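Local coordinates for protein phosphoribosylamine--glycine ligase (Thermotoga maritima, PDB 1VKZ) that catalyses the ATP-dependent joining of glycine to 5-phosphoribosylamine, giving glycinamide ribonucleotide, ADP and phosphate in de novo purine biosynthesis, at residues Ser78-Val83 against Phe94-Glu99; Ala101-Ser106 against Leu284-Arg289; Ser106-Lys111 against Lys147-Ala152; Glu125-Pro130 against Val186-Phe191; Pro143-Ala148 against Val157-Ser162. One frame throughout, in Å; residues are numbered along the deposited sequence.

Contact 1. Residues Ser78-Val83 against Phe94-Glu99; sequences SEEFLV and FGPVKE
In the Rossmann-like N domain, whose parallel sheet ends at edge strand 73-74, this contact lays the turn that follows the strand against the chain leading into helix 98-105. The turn is wound by its own backbone: Glu79 O accepts from both Leu82 N and Val83 N, and Phe81 N reaches back to Ser78 O. No hydrogen bond crosses between the segments; the join is made mainly by two long side chains, one from each. Buried Glu80 runs extended beyond CG (chi2 155°) and crosses Pro96 at about a right angle, so its carboxylate tip presses on the Gly95-Pro96 junction. Glu80 OE2 comes within 2.9 Å of Gly95 CA and 3.2 Å of Pro96 CD, the first a close approach to a glycine, with no side chain in the way. From the other segment Lys98, bent at chi3 and chi4, folds its aliphatic part over the turn. Its CD packs 3.5 Å from Phe81 O and its CG 3.8 Å from Leu82 CA. The Phe81 ring itself leans on Leu151. Leu82, with CG anti to the backbone N (chi1 -159°), lies alongside the lysine and points the same way, its CD1 3.9 Å from Lys98 NZ.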
# COMPACT_ATOMS: atom_id res chain seq x y z
N SER A 78 -6.14 8.03 0.09
CA SER A 78 -6.00 9.41 -0.35
C SER A 78 -6.90 10.35 0.46
O SER A 78 -6.95 11.57 0.20
CB SER A 78 -6.41 9.51 -1.83
OG SER A 78 -7.82 9.37 -2.00
N GLU A 79 -7.64 9.79 1.41
CA GLU A 79 -8.19 10.61 2.48
C GLU A 79 -7.12 11.65 2.85
O GLU A 79 -7.41 12.85 2.92
CB GLU A 79 -8.61 9.74 3.67
CG GLU A 79 -10.13 9.49 3.73
CD GLU A 79 -10.54 8.01 3.88
OE1 GLU A 79 -9.68 7.14 4.15
OE2 GLU A 79 -11.76 7.71 3.71
N GLU A 80 -5.87 11.21 2.94
CA GLU A 80 -4.78 12.03 3.42
C GLU A 80 -4.32 13.24 2.64
O GLU A 80 -3.48 13.96 3.15
CB GLU A 80 -3.60 11.17 3.78
CG GLU A 80 -3.60 10.94 5.26
CD GLU A 80 -2.90 9.72 5.63
OE1 GLU A 80 -2.76 8.81 4.79
OE2 GLU A 80 -2.49 9.68 6.77
N PHE A 81 -4.88 13.50 1.47
CA PHE A 81 -4.75 14.85 0.89
C PHE A 81 -5.95 15.72 1.31
O PHE A 81 -6.37 16.60 0.57
CB PHE A 81 -4.47 14.75 -0.60
CG PHE A 81 -3.61 13.56 -0.93
CD1 PHE A 81 -4.18 12.37 -1.37
CD2 PHE A 81 -2.24 13.59 -0.70
CE1 PHE A 81 -3.38 11.24 -1.60
CE2 PHE A 81 -1.45 12.47 -0.95
CZ PHE A 81 -2.01 11.31 -1.39
N LEU A 82 -6.49 15.41 2.51
CA LEU A 82 -7.07 16.41 3.45
C LEU A 82 -7.06 16.05 4.99
O LEU A 82 -6.78 16.93 5.80
CB LEU A 82 -8.50 16.84 3.02
CG LEU A 82 -9.08 18.18 3.54
CD1 LEU A 82 -8.06 19.17 4.16
CD2 LEU A 82 -9.88 18.92 2.44
N VAL A 83 -7.33 14.80 5.38
CA VAL A 83 -7.71 14.47 6.79
C VAL A 83 -6.91 15.19 7.91
O VAL A 83 -7.47 16.01 8.67
CB VAL A 83 -7.78 12.91 7.11
CG1 VAL A 83 -9.05 12.27 6.55
CG2 VAL A 83 -6.58 12.15 6.61
N PHE A 94 -3.82 9.64 12.59
CA PHE A 94 -2.47 9.15 12.65
C PHE A 94 -1.95 9.00 11.22
O PHE A 94 -1.86 7.93 10.67
CB PHE A 94 -2.38 7.84 13.47
CG PHE A 94 -0.95 7.35 13.65
CD1 PHE A 94 0.02 8.20 14.15
CD2 PHE A 94 -0.58 6.08 13.26
CE1 PHE A 94 1.33 7.77 14.29
CE2 PHE A 94 0.71 5.63 13.42
CZ PHE A 94 1.67 6.48 13.93
N GLY A 95 -1.64 10.13 10.62
CA GLY A 95 -1.15 10.17 9.31
C GLY A 95 -0.78 11.58 9.02
O GLY A 95 -1.24 12.46 9.68
N PRO A 96 0.06 11.79 8.02
CA PRO A 96 0.68 13.09 7.84
C PRO A 96 -0.28 14.14 7.28
O PRO A 96 -1.24 13.79 6.59
CB PRO A 96 1.80 12.78 6.85
CG PRO A 96 1.30 11.68 6.08
CD PRO A 96 0.52 10.83 7.00
N VAL A 97 0.01 15.41 7.55
CA VAL A 97 -0.73 16.53 6.91
C VAL A 97 -0.57 16.56 5.40
O VAL A 97 0.35 15.95 4.88
CB VAL A 97 -0.30 17.92 7.48
CG1 VAL A 97 -0.57 17.99 8.99
CG2 VAL A 97 1.14 18.25 7.19
N LYS A 98 -1.46 17.27 4.72
CA LYS A 98 -1.47 17.39 3.25
C LYS A 98 -0.09 17.69 2.65
O LYS A 98 0.31 17.10 1.62
CB LYS A 98 -2.36 18.53 2.79
CG LYS A 98 -3.84 18.30 2.85
CD LYS A 98 -4.64 19.28 1.89
CE LYS A 98 -4.32 20.79 2.09
NZ LYS A 98 -5.06 21.47 3.24
N GLU A 99 0.60 18.65 3.27
CA GLU A 99 1.88 19.10 2.77
C GLU A 99 2.90 17.98 2.73
O GLU A 99 3.73 17.94 1.86
CB GLU A 99 2.41 20.27 3.61
CG GLU A 99 1.59 21.56 3.47
CD GLU A 99 0.47 21.74 4.52
OE1 GLU A 99 -0.03 20.76 5.16
OE2 GLU A 99 0.08 22.91 4.72

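Contact 2. Residues Ala101-Ser106 against Leu284-Arg289; sequences ARLEGS and LEYNVR
The Tyr286 ring takes Leu103 O at its edge, in the ring plane, while Leu103 CD2 comes in obliquely, 4.0 Å from Tyr286 CD2. The phenol hydroxyl at the far end is hydrogen-bonded to Thr255. The second flat group, the Arg289 guanidinium, has the end of the Asn287 side chain over one face, toward the rim. Glu104 approaches it at about a right angle, carboxylate and guanidinium planes 71° apart, and the resulting salt bridge is long, with Glu104 OE2 3.6 Å from Arg289 NH2. Arg289 NE, buried here, has no hydrogen-bond partner in the model.

These groups line the place where helix 98-105 meets edge strand 280-287 of an antiparallel sheet in the ATP-grasp domain. The axes of 101-105 and 284-287 approach to 6.6 Å, 131° apart. Leu284 and Glu285 both face Gly273, a classic beta bulge in this strand, and Glu285 and Asn287 are predicted ligands of the Mg(2+) ion. Glu104, fully extended with CG anti to the backbone N, spans the gap: its OE1 accepts from Val288 N at 2.9 Å through the anti lone pair, in a nearly straight bond (162°). It thus grips the backbone right beside Asn287. Ala101 CB meets Val288 CG2 at 4.2 Å, the valine branch in the crowded position between N and carbonyl carbon. A water accepts from Tyr286 N at 3.2 Å and sits 2.6 Å from Leu103 O, bridging helix and strand.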
# COMPACT_ATOMS: atom_id res chain seq x y z
N ALA A 101 2.11 14.69 2.73
CA ALA A 101 1.54 13.69 1.83
C ALA A 101 1.74 13.99 0.33
O ALA A 101 1.50 13.11 -0.49
CB ALA A 101 0.05 13.47 2.15
N ARG A 102 2.15 15.22 -0.01
CA ARG A 102 2.69 15.53 -1.36
C ARG A 102 3.84 14.61 -1.76
O ARG A 102 4.15 14.46 -2.94
CB ARG A 102 3.29 16.92 -1.42
CG ARG A 102 2.41 18.03 -1.19
CD ARG A 102 3.13 19.33 -1.49
NE ARG A 102 3.16 19.60 -2.93
CZ ARG A 102 3.98 20.44 -3.55
NH1 ARG A 102 4.89 21.13 -2.86
NH2 ARG A 102 3.89 20.59 -4.87
N LEU A 103 4.50 14.03 -0.77
CA LEU A 103 5.51 13.04 -1.03
C LEU A 103 4.92 11.89 -1.83
O LEU A 103 5.64 11.35 -2.69
CB LEU A 103 6.09 12.53 0.27
CG LEU A 103 7.02 13.45 1.02
CD1 LEU A 103 7.53 12.70 2.23
CD2 LEU A 103 8.20 13.89 0.19
N GLU A 104 3.66 11.50 -1.54
CA GLU A 104 2.96 10.50 -2.34
C GLU A 104 2.17 11.16 -3.45
O GLU A 104 2.11 10.64 -4.55
CB GLU A 104 2.03 9.58 -1.52
CG GLU A 104 1.40 8.45 -2.39
CD GLU A 104 0.39 7.49 -1.69
OE1 GLU A 104 0.48 7.16 -0.48
OE2 GLU A 104 -0.51 7.01 -2.41
N GLY A 105 1.57 12.31 -3.17
CA GLY A 105 0.60 12.94 -4.08
C GLY A 105 1.14 13.60 -5.34
O GLY A 105 0.42 13.73 -6.32
N SER A 106 2.37 14.06 -5.26
CA SER A 106 3.09 14.68 -6.34
C SER A 106 4.42 13.97 -6.51
O SER A 106 5.37 14.22 -5.74
CB SER A 106 3.36 16.14 -6.02
OG SER A 106 4.12 16.76 -7.06
N LEU A 284 11.92 4.46 -5.37
CA LEU A 284 11.08 4.55 -6.55
C LEU A 284 9.89 5.43 -6.32
O LEU A 284 9.39 6.02 -7.27
CB LEU A 284 10.56 3.17 -6.95
CG LEU A 284 11.67 2.20 -7.36
CD1 LEU A 284 11.04 0.91 -7.82
CD2 LEU A 284 12.52 2.83 -8.42
N GLU A 285 9.42 5.48 -5.07
CA GLU A 285 8.28 6.28 -4.70
C GLU A 285 8.04 6.17 -3.22
O GLU A 285 8.48 5.24 -2.56
CB GLU A 285 7.01 5.87 -5.45
CG GLU A 285 6.44 4.56 -5.00
CD GLU A 285 5.29 4.07 -5.87
OE1 GLU A 285 5.08 4.58 -7.01
OE2 GLU A 285 4.61 3.15 -5.37
N TYR A 286 7.34 7.16 -2.71
CA TYR A 286 6.88 7.25 -1.33
C TYR A 286 5.36 6.99 -1.34
O TYR A 286 4.64 7.49 -2.20
CB TYR A 286 7.11 8.67 -0.82
CG TYR A 286 8.53 9.06 -0.49
CD1 TYR A 286 9.30 8.31 0.39
CD2 TYR A 286 9.09 10.21 -1.03
CE1 TYR A 286 10.60 8.69 0.68
CE2 TYR A 286 10.36 10.59 -0.73
CZ TYR A 286 11.11 9.83 0.12
OH TYR A 286 12.36 10.23 0.44
N ASN A 287 4.90 6.18 -0.41
CA ASN A 287 3.49 6.15 -0.06
C ASN A 287 3.37 6.48 1.41
O ASN A 287 4.26 6.22 2.19
CB ASN A 287 2.87 4.79 -0.41
CG ASN A 287 2.86 4.52 -1.93
OD1 ASN A 287 3.30 5.36 -2.75
ND2 ASN A 287 2.35 3.34 -2.31
N VAL A 288 2.28 7.12 1.77
CA VAL A 288 2.10 7.62 3.15
C VAL A 288 1.08 6.80 3.89
O VAL A 288 0.34 7.31 4.70
CB VAL A 288 1.69 9.10 3.19
CG1 VAL A 288 2.86 9.97 2.67
CG2 VAL A 288 0.42 9.33 2.41
N ARG A 289 1.05 5.52 3.59
CA ARG A 289 0.27 4.58 4.31
C ARG A 289 0.82 3.19 3.97
O ARG A 289 1.68 3.06 3.12
CB ARG A 289 -1.20 4.71 3.94
CG ARG A 289 -1.46 4.93 2.46
CD ARG A 289 -1.05 3.78 1.57
NE ARG A 289 -1.27 4.04 0.15
CZ ARG A 289 -1.06 3.16 -0.83
NH1 ARG A 289 -0.62 1.93 -0.56
NH2 ARG A 289 -1.29 3.50 -2.09
O HOH W 1 6.21 9.54 -4.48
O HOH W 2 3.52 7.98 -5.22

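Contact 3. Residues Ser106-Lys111 against Lys147-Ala152; sequences SKVYAK and KADGLA
Asp149 loses the most surface here, followed by Lys107 and then Lys147. Asp149 stands just past strand 144-148, its CG anti to the backbone N, and meets the first turn of helix 107-116 with both backbone and side chain. Its carbonyl O accepts from Lys107 N at 2.7 Å, in the carbonyl plane on a lone pair and almost straight (172°). Its OD1 takes two bonds: Ser106 OG donates at 2.6 Å to the syn lone pair, and Val108 N at 2.8 Å comes from above the carboxylate plane, 35° out of it. Ser106, the N-cap, in turn accepts from Tyr109 N with OG at 3.0 Å. Val108 CG2 packs against the acid from the side, 3.3 Å from Asp149 OD1.

Lys107 lies along the loop end of the strand with its CD 3.3 Å from Ala148 O, and crosses Lys147 at about a right angle, Lys107 CD to Lys147 CB 3.9 Å. Their ammonium groups go to separate acids, Lys107 to Glu285, a predicted Mg(2+) ligand, and Lys147 to Asp189; the two NZ atoms lie 5.6 Å apart. The segment 147-152 belongs to the predicted ATP-binding region. With OD1 held by a helix N-H and a cap hydroxyl at the N-terminal end of a helix, the Asp149 carboxylate is probably stabilised as the anion.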
# COMPACT_ATOMS: atom_id res chain seq x y z
N SER A 106 2.37 14.06 -5.26
CA SER A 106 3.09 14.68 -6.34
C SER A 106 4.42 13.97 -6.51
O SER A 106 5.37 14.22 -5.74
CB SER A 106 3.36 16.14 -6.02
OG SER A 106 4.12 16.76 -7.06
N LYS A 107 4.50 13.10 -7.51
CA LYS A 107 5.71 12.40 -7.80
C LYS A 107 6.83 13.36 -8.21
O LYS A 107 7.99 13.08 -7.99
CB LYS A 107 5.46 11.33 -8.84
CG LYS A 107 4.77 10.11 -8.27
CD LYS A 107 4.68 8.96 -9.28
CE LYS A 107 3.94 7.73 -8.70
NZ LYS A 107 4.83 7.03 -7.73
N VAL A 108 6.48 14.51 -8.78
CA VAL A 108 7.47 15.54 -9.07
C VAL A 108 8.02 16.17 -7.81
O VAL A 108 9.24 16.31 -7.67
CB VAL A 108 6.89 16.65 -9.90
CG1 VAL A 108 7.96 17.71 -10.17
CG2 VAL A 108 6.35 16.09 -11.22
N TYR A 109 7.13 16.58 -6.89
CA TYR A 109 7.60 17.10 -5.63
C TYR A 109 8.52 16.10 -4.97
O TYR A 109 9.54 16.48 -4.42
CB TYR A 109 6.45 17.47 -4.70
CG TYR A 109 6.90 17.84 -3.29
CD1 TYR A 109 7.32 19.13 -2.99
CD2 TYR A 109 6.91 16.90 -2.27
CE1 TYR A 109 7.71 19.47 -1.70
CE2 TYR A 109 7.31 17.23 -0.99
CZ TYR A 109 7.70 18.52 -0.72
OH TYR A 109 8.10 18.85 0.54
N ALA A 110 8.17 14.81 -5.02
CA ALA A 110 8.92 13.81 -4.28
C ALA A 110 10.34 13.77 -4.78
O ALA A 110 11.28 13.70 -3.98
CB ALA A 110 8.26 12.43 -4.39
N LYS A 111 10.50 13.89 -6.09
CA LYS A 111 11.84 13.86 -6.71
C LYS A 111 12.69 15.05 -6.37
O LYS A 111 13.90 14.91 -6.19
CB LYS A 111 11.71 13.78 -8.22
CG LYS A 111 11.42 12.43 -8.70
CD LYS A 111 12.53 11.46 -8.28
CE LYS A 111 12.82 10.40 -9.35
NZ LYS A 111 14.18 9.78 -9.15
N LYS A 147 6.29 8.62 -15.25
CA LYS A 147 5.46 8.57 -14.07
C LYS A 147 4.60 9.81 -13.99
O LYS A 147 5.11 10.92 -13.96
CB LYS A 147 6.32 8.50 -12.81
CG LYS A 147 7.45 7.49 -12.86
CD LYS A 147 7.93 7.19 -11.45
CE LYS A 147 9.43 7.37 -11.33
NZ LYS A 147 9.98 6.93 -10.00
N ALA A 148 3.30 9.61 -13.91
CA ALA A 148 2.36 10.70 -13.65
C ALA A 148 2.63 11.42 -12.34
O ALA A 148 2.80 10.78 -11.32
CB ALA A 148 0.96 10.15 -13.64
N ASP A 149 2.66 12.74 -12.36
CA ASP A 149 2.86 13.49 -11.12
C ASP A 149 1.83 13.09 -10.07
O ASP A 149 2.19 12.81 -8.93
CB ASP A 149 2.77 15.01 -11.32
CG ASP A 149 3.11 15.80 -10.02
OD1 ASP A 149 3.86 15.27 -9.19
OD2 ASP A 149 2.70 16.94 -9.75
N GLY A 150 0.56 13.10 -10.46
CA GLY A 150 -0.52 12.89 -9.52
C GLY A 150 -0.88 11.45 -9.31
O GLY A 150 -0.31 10.53 -9.92
N LEU A 151 -1.82 11.25 -8.40
CA LEU A 151 -2.35 9.92 -8.11
C LEU A 151 -3.06 9.40 -9.35
O LEU A 151 -3.75 10.16 -10.05
CB LEU A 151 -3.33 10.01 -6.95
CG LEU A 151 -2.81 10.69 -5.68
CD1 LEU A 151 -3.98 10.96 -4.75
CD2 LEU A 151 -1.76 9.82 -5.02
N ALA A 152 -2.83 8.13 -9.65
CA ALA A 152 -3.45 7.49 -10.83
C ALA A 152 -4.10 6.17 -10.42
O ALA A 152 -4.40 5.32 -11.26
CB ALA A 152 -2.41 7.26 -11.94

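Contact 4. Residues Glu125-Pro130 against Val186-Phe191; sequences EVAETP and VVIDEF
Backbone hydrogen bonds carry this antiparallel pairing of strands 124-127 and 186-190; the axes of 125-127 and 186-190 lie 147° apart. Glu125 pairs with Ile188 and Ala127 with Val186, both hydrogen-bonded pairs, with Val126 opposite Val187 as the non-hydrogen-bonded pair between them. Ile188 N gives the straightest bond, 2.8 Å to Glu125 O at 174°, in the carbonyl plane; the return bond from Glu125 N to Ile188 O is less surely placed. At the other pair Ala127 N reaches Val186 O at 2.9 Å, nearly along the C=O axis. Val186 N meets Ala127 O at 2.8 Å from 27° above the carbonyl plane.

Weaker CA-H...O contacts fill in round the middle pair: Val187 CA lies 3.5 Å from Glu125 O, and Val126 CA 3.5 Å from Val186 O.

Apolar contact between the side chains centres on Ala127, whose CB is touched by Val186 CG2 at 3.9 Å and, diagonally, by Ile188 CD1 at 4.0 Å. That methyl arrives at the end of an extended isoleucine chain. The face bearing Ala127 and Ile188 is covered by helix 130-137, and there the Glu125 carboxylate turns away to a salt bridge with Lys139. Val126 and Val187 pack on Val108 of helix 107-116 from the other face. The pair is the edge strand and its inner neighbour in the four-stranded antiparallel sheet of the ATP-grasp fold, and 186-191 fall in the predicted ATP-binding region.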
# COMPACT_ATOMS: atom_id res chain seq x y z
N GLU A 125 14.03 13.73 -15.19
CA GLU A 125 13.66 15.09 -15.62
C GLU A 125 12.17 15.24 -15.44
O GLU A 125 11.45 14.25 -15.27
CB GLU A 125 14.00 15.31 -17.09
CG GLU A 125 15.47 15.17 -17.48
CD GLU A 125 16.34 16.35 -17.07
OE1 GLU A 125 15.87 17.25 -16.33
OE2 GLU A 125 17.52 16.37 -17.49
N VAL A 126 11.69 16.48 -15.52
CA VAL A 126 10.26 16.76 -15.46
C VAL A 126 9.75 17.30 -16.80
O VAL A 126 10.24 18.31 -17.31
CB VAL A 126 9.93 17.80 -14.38
CG1 VAL A 126 8.41 18.08 -14.34
CG2 VAL A 126 10.43 17.31 -13.00
N ALA A 127 8.77 16.61 -17.37
CA ALA A 127 8.11 17.08 -18.58
C ALA A 127 6.69 17.53 -18.25
O ALA A 127 5.84 16.72 -17.84
CB ALA A 127 8.11 15.99 -19.66
N GLU A 128 6.46 18.84 -18.40
CA GLU A 128 5.19 19.48 -18.14
C GLU A 128 4.30 19.53 -19.38
O GLU A 128 3.09 19.68 -19.25
CB GLU A 128 5.42 20.89 -17.57
CG GLU A 128 5.24 20.95 -16.05
CD GLU A 128 6.00 22.08 -15.36
OE1 GLU A 128 5.92 23.25 -15.84
OE2 GLU A 128 6.65 21.78 -14.32
N THR A 129 4.91 19.41 -20.57
CA THR A 129 4.17 19.29 -21.83
C THR A 129 4.76 18.15 -22.68
O THR A 129 5.90 17.73 -22.44
CB THR A 129 4.21 20.60 -22.67
OG1 THR A 129 5.44 20.69 -23.40
CG2 THR A 129 4.17 21.84 -21.78
N PRO A 130 3.97 17.64 -23.64
CA PRO A 130 4.45 16.67 -24.62
C PRO A 130 5.69 17.11 -25.40
O PRO A 130 6.52 16.27 -25.76
CB PRO A 130 3.27 16.55 -25.58
CG PRO A 130 2.11 16.79 -24.72
CD PRO A 130 2.53 17.90 -23.80
N VAL A 186 4.94 14.97 -15.91
CA VAL A 186 5.43 13.62 -15.68
C VAL A 186 6.90 13.64 -15.32
O VAL A 186 7.66 14.50 -15.73
CB VAL A 186 5.21 12.69 -16.88
CG1 VAL A 186 3.75 12.63 -17.23
CG2 VAL A 186 6.05 13.11 -18.09
N VAL A 187 7.28 12.69 -14.49
CA VAL A 187 8.68 12.39 -14.22
C VAL A 187 9.17 11.42 -15.30
O VAL A 187 8.49 10.45 -15.66
CB VAL A 187 8.90 11.74 -12.81
CG1 VAL A 187 10.40 11.60 -12.49
CG2 VAL A 187 8.18 12.57 -11.72
N ILE A 188 10.37 11.68 -15.80
CA ILE A 188 11.03 10.71 -16.63
C ILE A 188 12.12 10.18 -15.72
O ILE A 188 12.93 10.94 -15.24
CB ILE A 188 11.58 11.37 -17.88
CG1 ILE A 188 10.51 12.34 -18.46
CG2 ILE A 188 11.99 10.30 -18.89
CD1 ILE A 188 10.98 13.26 -19.56
N ASP A 189 12.08 8.89 -15.43
CA ASP A 189 13.00 8.32 -14.48
C ASP A 189 13.97 7.41 -15.22
O ASP A 189 13.61 6.67 -16.14
CB ASP A 189 12.22 7.53 -13.42
CG ASP A 189 12.62 7.89 -11.96
OD1 ASP A 189 13.43 8.81 -11.78
OD2 ASP A 189 12.18 7.27 -10.94
N GLU A 190 15.23 7.50 -14.85
CA GLU A 190 16.22 6.58 -15.33
C GLU A 190 15.83 5.21 -14.81
O GLU A 190 15.70 5.03 -13.60
CB GLU A 190 17.57 7.03 -14.80
CG GLU A 190 18.67 6.01 -14.86
CD GLU A 190 19.86 6.40 -14.00
OE1 GLU A 190 19.68 6.71 -12.77
OE2 GLU A 190 20.97 6.39 -14.59
N PHE A 191 15.64 4.25 -15.71
CA PHE A 191 15.31 2.88 -15.33
C PHE A 191 16.49 2.26 -14.66
O PHE A 191 17.61 2.47 -15.11
CB PHE A 191 14.93 2.04 -16.52
CG PHE A 191 14.53 0.64 -16.19
CD1 PHE A 191 13.29 0.37 -15.61
CD2 PHE A 191 15.39 -0.45 -16.51
CE1 PHE A 191 12.92 -0.96 -15.31
CE2 PHE A 191 15.02 -1.77 -16.22
CZ PHE A 191 13.78 -2.03 -15.63

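Contact 5. Residues Pro143-Ala148 against Val157-Ser162; sequences PYVIKA and VLILDS
Val145 and Val157 both hold CG1 anti to the backbone N (chi1 -171° and 175°), which sets these methyls side by side, 4.0 Å from Val145 CG1 to Val157 CG1. The same Val145 CG1 also meets Ile159 CG1 at 4.1 Å. Tyr144 has CG anti to its carbonyl carbon (chi1 -61°), and this swings the ring along the strand end until CE2 lies 3.9 Å from Ser162 C, with the serine carbon at the ring edge. The strands form an antiparallel beta hairpin, with 157-160 the edge strand of the ATP-grasp sheet and 144-148 its inner neighbour. Tyr144 with Leu160 and Ile146 with Leu158 are its hydrogen-bonded pairs. Tyr144 N donates to Leu160 O at 2.8 Å, and the shortest bond, Leu158 N to Ile146 O at 2.6 Å, runs nearly along the C=O axis. Beside it, Ile146 CB and Leu158 CB touch at 4.2 Å on the face covered by helices 130-137 and 163-175. On the opposite face both Val157 methyls lie against the Lys147 methylenes, Val157 CG1 4.0 Å from Lys147 CG. The aliphatic part of this chain is packed on one side while its NZ pairs with Asp189, consistent with a well-ordered lysine in the predicted ATP-binding region.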
# COMPACT_ATOMS: atom_id res chain seq x y z
N PRO A 143 14.86 1.35 -22.03
CA PRO A 143 13.81 1.01 -21.06
C PRO A 143 13.34 2.29 -20.33
O PRO A 143 13.96 2.72 -19.37
CB PRO A 143 14.48 -0.04 -20.17
CG PRO A 143 15.91 0.25 -20.25
CD PRO A 143 16.18 0.87 -21.60
N TYR A 144 12.29 2.92 -20.85
CA TYR A 144 11.88 4.25 -20.38
C TYR A 144 10.85 4.14 -19.29
O TYR A 144 10.01 3.26 -19.33
CB TYR A 144 11.28 5.11 -21.52
CG TYR A 144 12.23 5.40 -22.67
CD1 TYR A 144 13.27 6.30 -22.52
CD2 TYR A 144 12.09 4.76 -23.89
CE1 TYR A 144 14.12 6.57 -23.54
CE2 TYR A 144 12.95 5.01 -24.93
CZ TYR A 144 13.96 5.92 -24.75
OH TYR A 144 14.83 6.18 -25.77
N VAL A 145 10.94 5.03 -18.31
CA VAL A 145 9.98 5.08 -17.23
C VAL A 145 9.39 6.46 -17.16
O VAL A 145 10.09 7.44 -16.96
CB VAL A 145 10.61 4.74 -15.89
CG1 VAL A 145 9.51 4.58 -14.82
CG2 VAL A 145 11.46 3.51 -16.00
N ILE A 146 8.08 6.53 -17.35
CA ILE A 146 7.33 7.77 -17.25
C ILE A 146 6.39 7.60 -16.09
O ILE A 146 5.78 6.56 -15.95
CB ILE A 146 6.51 7.99 -18.55
CG1 ILE A 146 7.43 8.19 -19.76
CG2 ILE A 146 5.54 9.12 -18.41
CD1 ILE A 146 8.21 9.52 -19.77
N LYS A 147 6.29 8.62 -15.25
CA LYS A 147 5.46 8.57 -14.07
C LYS A 147 4.60 9.81 -13.99
O LYS A 147 5.11 10.92 -13.96
CB LYS A 147 6.32 8.50 -12.81
CG LYS A 147 7.45 7.49 -12.86
CD LYS A 147 7.93 7.19 -11.45
CE LYS A 147 9.43 7.37 -11.33
NZ LYS A 147 9.98 6.93 -10.00
N ALA A 148 3.30 9.61 -13.91
CA ALA A 148 2.36 10.70 -13.65
C ALA A 148 2.63 11.42 -12.34
O ALA A 148 2.80 10.78 -11.32
CB ALA A 148 0.96 10.15 -13.64
N VAL A 157 2.57 4.90 -13.52
CA VAL A 157 3.97 4.72 -13.82
C VAL A 157 4.08 3.81 -15.05
O VAL A 157 3.73 2.64 -14.97
CB VAL A 157 4.66 4.08 -12.65
CG1 VAL A 157 6.10 3.76 -12.99
CG2 VAL A 157 4.58 5.00 -11.47
N LEU A 158 4.54 4.34 -16.19
CA LEU A 158 4.70 3.55 -17.43
C LEU A 158 6.12 3.07 -17.54
O LEU A 158 7.04 3.80 -17.22
CB LEU A 158 4.39 4.37 -18.68
CG LEU A 158 3.00 5.04 -18.76
CD1 LEU A 158 2.90 5.98 -19.96
CD2 LEU A 158 1.87 4.01 -18.78
N ILE A 159 6.31 1.84 -18.00
CA ILE A 159 7.66 1.33 -18.31
C ILE A 159 7.65 0.80 -19.73
O ILE A 159 7.13 -0.28 -19.99
CB ILE A 159 8.08 0.25 -17.31
CG1 ILE A 159 8.26 0.86 -15.91
CG2 ILE A 159 9.36 -0.41 -17.73
CD1 ILE A 159 8.21 -0.16 -14.80
N LEU A 160 8.23 1.56 -20.66
CA LEU A 160 8.12 1.22 -22.07
C LEU A 160 9.46 0.99 -22.75
O LEU A 160 10.42 1.74 -22.53
CB LEU A 160 7.34 2.32 -22.79
CG LEU A 160 5.99 2.54 -22.13
CD1 LEU A 160 5.38 3.84 -22.61
CD2 LEU A 160 5.07 1.34 -22.37
N ASP A 161 9.52 -0.06 -23.55
CA ASP A 161 10.75 -0.42 -24.26
C ASP A 161 11.14 0.62 -25.30
O ASP A 161 12.32 1.00 -25.39
CB ASP A 161 10.60 -1.79 -24.95
CG ASP A 161 10.51 -2.94 -23.95
OD1 ASP A 161 11.24 -2.93 -22.95
OD2 ASP A 161 9.73 -3.92 -24.11
N SER A 162 10.15 1.08 -26.08
CA SER A 162 10.39 1.98 -27.21
C SER A 162 10.04 3.45 -26.92
O SER A 162 9.12 3.77 -26.18
CB SER A 162 9.66 1.49 -28.48
OG SER A 162 8.34 2.01 -28.60

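From the N terminus, contact 1 closes a short loop after strand 73-74 of the N domain, ending where helix 98-105 begins. The same helix opens contact 2, which closes the longest loop, to strand 280-287 of the ATP-grasp domain; the two contacts touch through Phe81 and Ala101. Contacts 3, 4 and 5 all nest inside that loop. Contact 3, sharing Ser106 with contact 2, fixes helix 107-116 to the end of strand 144-148, and crosses contact 4, which bridges 125-130 to 186-191. Contact 5, a local hairpin, lies within the loop of contact 4. Contacts 3 to 5 meet in one antiparallel sheet, where contacts 3 and 5 share Lys147 and Ala148 of strand 144-148.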